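Local coordinates for protein alpha-L-arabinofuranosidase B (Aspergillus kawachii, PDB 6SXT) that hydrolyses terminal non-reducing alpha-L-arabinofuranosyl residues from the side chains of arabinoxylan, arabinan and related plant polysaccharides, at residues Val16-Thr21 with Glu292-Ser297. Numbering follows the deposited sequence.
Sequences VAAHST and EGVMTS
Ala17 and Met295 meet on one face of two antiparallel strands, CB to CB at 4.4 Å. Alanine's single methyl is enough to meet both Met295 CB and Ile274 of strand 273-276, while beyond CB the flexible Met295 side chain heads away from Ala17, touching Ile274 as well as Glu145 and Met147 of strand 145-152. On the other face Ala18 CB touches Val294 CG1 at 4.1 Å. Val294 holds that methyl beside its backbone N and anti to its carbonyl carbon (chi1 -49° from N), and both residues touch Cys5 of helix 4-10. At one end Val16 lays CG2 3.5 Å from Met295 O. The backbone here forms a classic beta bulge, Val16 and Ala17 together facing Met295, whose carbonyl oxygen accepts from Val16 N (2.8 Å) and from Ala17 N (3.2 Å). The bulge lies where strand 15-20 pairs with strand 288-296 in the large antiparallel sheet of the catalytic domain, a concanavalin-like beta-sandwich. Farther along, His19 and Gly293 form an antiparallel hydrogen-bonded pair: His19 N gives Gly293 O a nearly straight bond of 2.8 Å, and Gly293 N returns one to His19 O at 2.9 Å. Glycine sets no side chain beside the imidazole, which hydrogen-bonds Tyr164 OH through ND1 and Asn83 O through NE2. At the polar end Ser20 OG lies 3.5 Å from Glu292 CB and hydrogen-bonds to Tyr291 O. Glu292, extended beyond CG, carries its buried carboxylate away from Ser20: OE1 makes a salt bridge to Arg23 NE and a hydrogen bond to Tyr317 OH, OE2 a hydrogen bond to Tyr148 OH.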
loop_
_atom_site.group_PDB
_atom_site.type_symbol
_atom_site.label_atom_id
_atom_site.label_comp_id
_atom_site.label_asym_id
_atom_site.label_seq_id
_atom_site.Cartn_x
_atom_site.Cartn_y
_atom_site.Cartn_z
ATOM N N VAL A 16 -0.253 -19.501 -12.453
ATOM C CA VAL A 16 -1.143 -18.995 -13.510
ATOM C C VAL A 16 -1.289 -17.484 -13.450
ATOM O O VAL A 16 -1.921 -16.903 -14.339
ATOM C CB VAL A 16 -2.499 -19.703 -13.467
ATOM C CG1 VAL A 16 -2.287 -21.173 -13.806
ATOM C CG2 VAL A 16 -3.205 -19.498 -12.130
ATOM N N ALA A 17 -0.756 -16.843 -12.416
ATOM C CA ALA A 17 -0.679 -15.375 -12.340
ATOM C C ALA A 17 0.499 -15.086 -11.440
ATOM O O ALA A 17 0.622 -15.733 -10.375
ATOM C CB ALA A 17 -1.964 -14.806 -11.797
ATOM N N ALA A 18 1.338 -14.146 -11.818
ATOM C CA ALA A 18 2.587 -13.891 -11.066
ATOM C C ALA A 18 2.826 -12.388 -11.111
ATOM O O ALA A 18 3.055 -11.819 -12.203
ATOM C CB ALA A 18 3.732 -14.653 -11.698
ATOM N N HIS A 19 2.734 -11.744 -9.979
ATOM C CA HIS A 19 2.674 -10.264 -9.910
ATOM C C HIS A 19 3.749 -9.731 -8.954
ATOM O O HIS A 19 3.784 -10.136 -7.786
ATOM C CB HIS A 19 1.341 -9.860 -9.347
ATOM C CG HIS A 19 0.179 -10.262 -10.175
ATOM N ND1 HIS A 19 -0.826 -11.078 -9.676
ATOM C CD2 HIS A 19 -0.130 -9.957 -11.440
ATOM C CE1 HIS A 19 -1.730 -11.256 -10.621
ATOM N NE2 HIS A 19 -1.366 -10.576 -11.721
ATOM N N SER A 20 4.597 -8.824 -9.412
ATOM C CA SER A 20 5.561 -8.174 -8.502
ATOM C C SER A 20 6.056 -6.893 -9.125
ATOM O O SER A 20 6.399 -6.887 -10.315
ATOM C CB SER A 20 6.780 -9.063 -8.203
ATOM O OG SER A 20 7.644 -8.361 -7.313
ATOM N N THR A 21 6.166 -5.846 -8.306
ATOM C CA THR A 21 6.821 -4.602 -8.705
ATOM C C THR A 21 8.279 -4.606 -8.285
ATOM O O THR A 21 8.987 -3.676 -8.660
ATOM C CB THR A 21 6.038 -3.386 -8.219
ATOM O OG1 THR A 21 5.966 -3.477 -6.784
ATOM C CG2 THR A 21 4.665 -3.300 -8.827
ATOM N N GLU A 292 5.122 -8.844 -3.777
ATOM C CA GLU A 292 5.125 -9.912 -4.777
ATOM C C GLU A 292 4.067 -10.939 -4.402
ATOM O O GLU A 292 3.720 -11.038 -3.210
ATOM C CB GLU A 292 6.503 -10.591 -4.900
ATOM C CG GLU A 292 6.981 -11.283 -3.630
ATOM C CD GLU A 292 8.351 -11.934 -3.777
ATOM O OE1 GLU A 292 9.320 -11.168 -3.812
ATOM O OE2 GLU A 292 8.411 -13.164 -3.954
ATOM N N GLY A 293 3.609 -11.680 -5.384
ATOM C CA GLY A 293 2.679 -12.767 -5.085
ATOM C C GLY A 293 2.323 -13.505 -6.355
ATOM O O GLY A 293 2.564 -13.014 -7.461
ATOM N N VAL A 294 1.719 -14.669 -6.153
ATOM C CA VAL A 294 1.300 -15.520 -7.272
ATOM C C VAL A 294 -0.008 -16.216 -6.928
ATOM O O VAL A 294 -0.343 -16.360 -5.753
ATOM C CB VAL A 294 2.347 -16.548 -7.668
ATOM C CG1 VAL A 294 3.754 -15.997 -7.863
ATOM C CG2 VAL A 294 2.343 -17.735 -6.719
ATOM N N MET A 295 -0.620 -16.769 -7.982
ATOM C CA MET A 295 -1.691 -17.785 -7.868
ATOM C C MET A 295 -1.282 -18.945 -8.759
ATOM O O MET A 295 -0.649 -18.737 -9.808
ATOM C CB MET A 295 -3.057 -17.257 -8.310
ATOM C CG MET A 295 -3.529 -16.137 -7.394
ATOM S SD MET A 295 -5.012 -15.319 -8.065
ATOM C CE MET A 295 -6.212 -16.664 -7.980
ATOM N N THR A 296 -1.578 -20.149 -8.290
ATOM C CA THR A 296 -1.207 -21.400 -8.981
ATOM C C THR A 296 -2.440 -22.192 -9.384
ATOM O O THR A 296 -3.516 -21.959 -8.900
ATOM C CB THR A 296 -0.283 -22.291 -8.151
ATOM O OG1 THR A 296 -1.078 -22.941 -7.144
ATOM C CG2 THR A 296 0.852 -21.546 -7.514
ATOM N N SER A 297 -2.216 -23.127 -10.300
ATOM C CA SER A 297 -3.170 -24.226 -10.589
ATOM C C SER A 297 -2.704 -25.451 -9.815
ATOM O O SER A 297 -1.552 -25.759 -9.908
ATOM C CB SER A 297 -3.220 -24.472 -12.083
ATOM O OG SER A 297 -3.880 -25.687 -12.374
#